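Local coordinates for calcium-binding EF hand family protein (PDB 6YIG), which probably acts as an endocytic adaptor of the plant TPLATE complex, its N-terminal EH domain binding calcium through an EF-hand loop, at residues Leu62-Gln65 with Asn66-Ser70; Ile87-Ala90 with Ala91-Pro95. All coordinates share one frame; numbering follows the deposited sequence. Where two conformers were deposited one is given.

Contact 1 of 2, residues Leu62-Gln65 with Asn66-Ser70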
loop_
_atom_site.group_PDB
_atom_site.type_symbol
_atom_site.label_atom_id
_atom_site.label_comp_id
_atom_site.label_asym_id
_atom_site.label_seq_id
_atom_site.Cartn_x
_atom_site.Cartn_y
_atom_site.Cartn_z
ATOM N N LEU A 62 -6.869 3.120 6.807
ATOM C CA LEU A 62 -6.119 3.852 5.800
ATOM C C LEU A 62 -7.078 4.615 4.900
ATOM O O LEU A 62 -8.024 4.034 4.366
ATOM C CB LEU A 62 -5.287 2.923 4.934
ATOM C CG LEU A 62 -4.379 1.932 5.667
ATOM C CD1 LEU A 62 -3.656 1.084 4.619
ATOM C CD2 LEU A 62 -3.414 2.618 6.611
ATOM N N ASP A 63 -6.829 5.912 4.719
ATOM C CA ASP A 63 -7.552 6.604 3.667
ATOM C C ASP A 63 -6.887 6.319 2.317
ATOM O O ASP A 63 -5.974 5.491 2.197
ATOM C CB ASP A 63 -7.664 8.098 3.984
ATOM C CG ASP A 63 -6.342 8.790 4.053
ATOM O OD1 ASP A 63 -5.340 8.250 3.582
ATOM O OD2 ASP A 63 -6.298 9.928 4.584
ATOM N N ARG A 64 -7.376 6.978 1.274
ATOM C CA ARG A 64 -6.869 6.702 -0.066
ATOM C C ARG A 64 -5.375 6.973 -0.153
ATOM O O ARG A 64 -4.606 6.160 -0.675
ATOM C CB ARG A 64 -7.626 7.551 -1.084
ATOM C CG ARG A 64 -7.231 7.294 -2.513
ATOM C CD ARG A 64 -7.992 8.217 -3.465
ATOM N NE ARG A 64 -9.434 8.009 -3.377
ATOM C CZ ARG A 64 -10.120 7.159 -4.134
ATOM N NH1 ARG A 64 -9.499 6.413 -5.043
ATOM N NH2 ARG A 64 -11.438 7.057 -3.986
ATOM N N GLN A 65 -4.959 8.153 0.301
ATOM C CA GLN A 65 -3.544 8.497 0.252
ATOM C C GLN A 65 -2.725 7.457 0.999
ATOM O O GLN A 65 -1.675 7.009 0.519
ATOM C CB GLN A 65 -3.335 9.889 0.851
ATOM C CG GLN A 65 -1.901 10.311 0.923
ATOM C CD GLN A 65 -1.697 11.487 1.863
ATOM O OE1 GLN A 65 -1.623 11.319 3.087
ATOM N NE2 GLN A 65 -1.614 12.685 1.296
ATOM N N ASN A 66 -3.176 7.092 2.207
ATOM C CA ASN A 66 -2.419 6.141 3.022
ATOM C C ASN A 66 -2.316 4.787 2.319
ATOM O O ASN A 66 -1.288 4.088 2.396
ATOM C CB ASN A 66 -3.097 5.876 4.378
ATOM C CG ASN A 66 -3.313 7.095 5.257
ATOM O OD1 ASN A 66 -4.274 7.099 6.045
ATOM N ND2 ASN A 66 -2.415 8.075 5.211
ATOM N N PHE A 67 -3.426 4.343 1.729
ATOM C CA PHE A 67 -3.442 3.056 1.059
ATOM C C PHE A 67 -2.589 3.089 -0.195
ATOM O O PHE A 67 -1.849 2.135 -0.469
ATOM C CB PHE A 67 -4.867 2.623 0.723
ATOM C CG PHE A 67 -4.947 1.250 0.119
ATOM C CD1 PHE A 67 -4.668 0.134 0.874
ATOM C CD2 PHE A 67 -5.269 1.080 -1.207
ATOM C CE1 PHE A 67 -4.726 -1.143 0.299
ATOM C CE2 PHE A 67 -5.327 -0.184 -1.780
ATOM C CZ PHE A 67 -5.074 -1.286 -1.020
ATOM N N TYR A 68 -2.663 4.174 -0.965
ATOM C CA TYR A 68 -1.784 4.265 -2.122
ATOM C C TYR A 68 -0.328 4.225 -1.681
ATOM O O TYR A 68 0.514 3.602 -2.339
ATOM C CB TYR A 68 -2.055 5.520 -2.935
ATOM C CG TYR A 68 -3.336 5.603 -3.745
ATOM C CD1 TYR A 68 -4.393 4.723 -3.572
ATOM C CD2 TYR A 68 -3.487 6.629 -4.650
ATOM C CE1 TYR A 68 -5.563 4.875 -4.286
ATOM C CE2 TYR A 68 -4.639 6.786 -5.373
ATOM C CZ TYR A 68 -5.674 5.887 -5.194
ATOM O OH TYR A 68 -6.824 6.080 -5.952
ATOM N N ASN A 69 -0.004 4.882 -0.564
ATOM C CA ASN A 69 1.360 4.804 -0.059
ATOM C C ASN A 69 1.718 3.385 0.372
ATOM O O ASN A 69 2.844 2.926 0.141
ATOM C CB ASN A 69 1.577 5.772 1.097
ATOM C CG ASN A 69 1.719 7.213 0.637
ATOM O OD1 ASN A 69 2.117 7.487 -0.490
ATOM N ND2 ASN A 69 1.402 8.135 1.511
ATOM N N SER A 70 0.776 2.654 0.974
ATOM C CA SER A 70 1.089 1.262 1.310
ATOM C C SER A 70 1.319 0.438 0.050
ATOM O O SER A 70 2.139 -0.481 0.056
ATOM C CB SER A 70 -0.008 0.632 2.170
ATOM O OG SER A 70 -1.155 0.229 1.426
#
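Phe-67, Tyr-68 and Asn-69 send their backbone N-H groups to the carbonyl oxygens of Asp-63, Arg-64 and Gln-65, three successive i to i+4 bonds that open helix 64-78. Ahead of the first turn stands Asp-63 as N-cap. Its chi1 of 63° places CG between the backbone N and the carbonyl carbon, and OD1, whose exact place is less sure, accepts from Asn-66 N. The reciprocal bond runs from Asp-63 N to Asn-66 OD1 at 3.1 Å, with the donor lying above the amide carbonyl plane. Together they make a capping box, in which side chains satisfy backbone N-H groups at the helix start. One turn on, Arg-64 and Tyr-68 lie alongside each other, pointing the same way. Arg-64 CG rests over one ring face, 3.7 Å from the Tyr-68 ring centroid, as a CH-pi contact. The bend at chi3 (-61°) then brings the guanidinium round to the phenol, where NH1 donates to Tyr-68 OH at 2.8 Å. That oxygen sits in the guanidinium plane, and the two flat groups stand nearly perpendicular, 89° apart. On the inner side, Leu-62 CB packs on Asn-66 CB at 3.7 Å, while Leu-62 CD1 meets the edge of the Phe-67 ring, 4.0 Å from Phe-67 CD1. Leu-62 pairs with Ile-28 in the short antiparallel sheet that couples paired EF-hand loops, and its side chain reaches Trp-51 of helix 44-54. Phe-67 meets Phe-36 edge-to-face, and Tyr-68 lies against Phe-13 of helix 12-20.

Contact 2 of 2, residues Ile87-Ala90 with Ala91-Pro95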
loop_
_atom_site.group_PDB
_atom_site.type_symbol
_atom_site.label_atom_id
_atom_site.label_comp_id
_atom_site.label_asym_id
_atom_site.label_seq_id
_atom_site.Cartn_x
_atom_site.Cartn_y
_atom_site.Cartn_z
ATOM N N ILE A 87 14.296 5.325 2.128
ATOM C CA ILE A 87 13.343 4.833 1.141
ATOM C C ILE A 87 11.919 5.100 1.603
ATOM O O ILE A 87 11.064 5.506 0.816
ATOM C CB ILE A 87 13.578 3.329 0.891
ATOM C CG1 ILE A 87 14.825 3.122 0.032
ATOM C CG2 ILE A 87 12.345 2.694 0.268
ATOM C CD1 ILE A 87 15.291 1.683 -0.038
ATOM N N VAL A 88 11.638 4.855 2.882
ATOM C CA VAL A 88 10.308 5.095 3.430
ATOM C C VAL A 88 9.932 6.560 3.270
ATOM O O VAL A 88 8.845 6.900 2.796
ATOM C CB VAL A 88 10.275 4.661 4.911
ATOM C CG1 VAL A 88 9.085 5.271 5.623
ATOM C CG2 VAL A 88 10.264 3.153 4.987
ATOM N N ASN A 89 10.833 7.463 3.658
ATOM C CA ASN A 89 10.541 8.881 3.540
ATOM C C ASN A 89 10.377 9.284 2.080
ATOM O O ASN A 89 9.552 10.149 1.748
ATOM C CB ASN A 89 11.643 9.693 4.197
ATOM C CG ASN A 89 11.355 11.176 4.179
ATOM O OD1 ASN A 89 10.434 11.643 4.835
ATOM N ND2 ASN A 89 12.148 11.911 3.451
ATOM N N ALA A 90 11.152 8.668 1.188
ATOM C CA ALA A 90 11.038 9.024 -0.224
ATOM C C ALA A 90 9.656 8.691 -0.742
ATOM O O ALA A 90 9.069 9.466 -1.509
ATOM C CB ALA A 90 12.087 8.298 -1.046
ATOM N N ALA A 91 9.092 7.560 -0.311
ATOM C CA ALA A 91 7.772 7.146 -0.788
ATOM C C ALA A 91 6.639 7.921 -0.117
ATOM O O ALA A 91 5.556 8.078 -0.693
ATOM C CB ALA A 91 7.570 5.653 -0.538
ATOM N N LEU A 92 6.839 8.384 1.105
ATOM C CA LEU A 92 5.772 8.960 1.906
ATOM C C LEU A 92 5.765 10.480 1.898
ATOM O O LEU A 92 4.700 11.076 2.087
ATOM C CB LEU A 92 5.890 8.492 3.365
ATOM C CG LEU A 92 5.789 6.987 3.574
ATOM C CD1 LEU A 92 5.811 6.717 5.074
ATOM C CD2 LEU A 92 4.576 6.410 2.944
ATOM N N ASN A 93 6.903 11.118 1.610
ATOM C CA ASN A 93 7.028 12.553 1.818
ATOM C C ASN A 93 7.726 13.298 0.685
ATOM O O ASN A 93 8.049 14.484 0.867
ATOM C CB ASN A 93 7.790 12.836 3.130
ATOM C CG ASN A 93 6.990 12.482 4.364
ATOM O OD1 ASN A 93 5.831 12.863 4.490
ATOM N ND2 ASN A 93 7.612 11.770 5.292
ATOM N N THR A 94 7.966 12.680 -0.466
ATOM C CA THR A 94 8.675 13.340 -1.556
ATOM C C THR A 94 8.004 13.001 -2.878
ATOM O O THR A 94 7.235 12.038 -2.972
ATOM C CB THR A 94 10.164 12.947 -1.629
ATOM O OG1 THR A 94 10.287 11.710 -2.348
ATOM C CG2 THR A 94 10.788 12.818 -0.231
ATOM N N PRO A 95 8.263 13.781 -3.930
ATOM C CA PRO A 95 7.691 13.451 -5.242
ATOM C C PRO A 95 8.288 12.211 -5.881
ATOM O O PRO A 95 7.799 11.786 -6.935
ATOM C CB PRO A 95 7.972 14.716 -6.078
ATOM C CG PRO A 95 9.047 15.440 -5.349
ATOM C CD PRO A 95 8.929 15.092 -3.898
#
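Asn-89 and Asn-93, one turn apart near the end of helix 85-93, cross at about a right angle with their amide planes 50° apart. Asn-93 ND2 donates to Asn-89 OD1 at 2.9 Å, and the N-H points fairly straight at the oxygen (158°). The acceptor lies close to the Asn-93 amide plane, whereas the donor is tilted from the carbonyl plane of Asn-89. With CG of Asn-89 anti to the backbone N (chi1 -177°), the amide swings forward along the helix to meet its partner. In addition, Asn-93 N bonds to Asn-89 O at 2.8 Å, so the two residues are joined through both backbone and side chain. Val-88 and Leu-92 behave differently: their side chains run side by side, and CG1 of Val-88 touches CD1 of Leu-92 at 3.6 Å. Where the chain leaves the helix, the hydroxyl of Thr-94 turns back. Its OG1 donates to Ala-90 O at 2.7 Å, in the carbonyl plane and on a lone pair, while Thr-94 CG2 leans on Asn-89 O, 3.5 Å away. Thr-94 OG1 in turn accepts from Ala-96 N, linking the last turn to the chain beyond. This is a surface helix end, away from the metal sites. Its inner side faces helix 64-78, where Ala-91 touches Leu-73; Ala-91 also meets Ile-100 of the C-terminal tail.

In the fold
From the N terminus, the chain passes through the calcium-binding EF-hand and helix 44-54, then the sodium-bound loop, before reaching contact 1 at the start of helix 64-78. Contact 2 follows in series at the end of helix 85-93, so the two neither nest nor cross. Each is a local turn of continuous chain, and neither closes a long loop: one starts a helix, the other finishes the next helix along. Their centres are 13 Å apart, yet they touch, Asn-69 CB lying 3.6 Å from Leu-92 CD2. Through this meeting the exit of helix 85-93 is packed against the first turns of helix 64-78, within one EH domain.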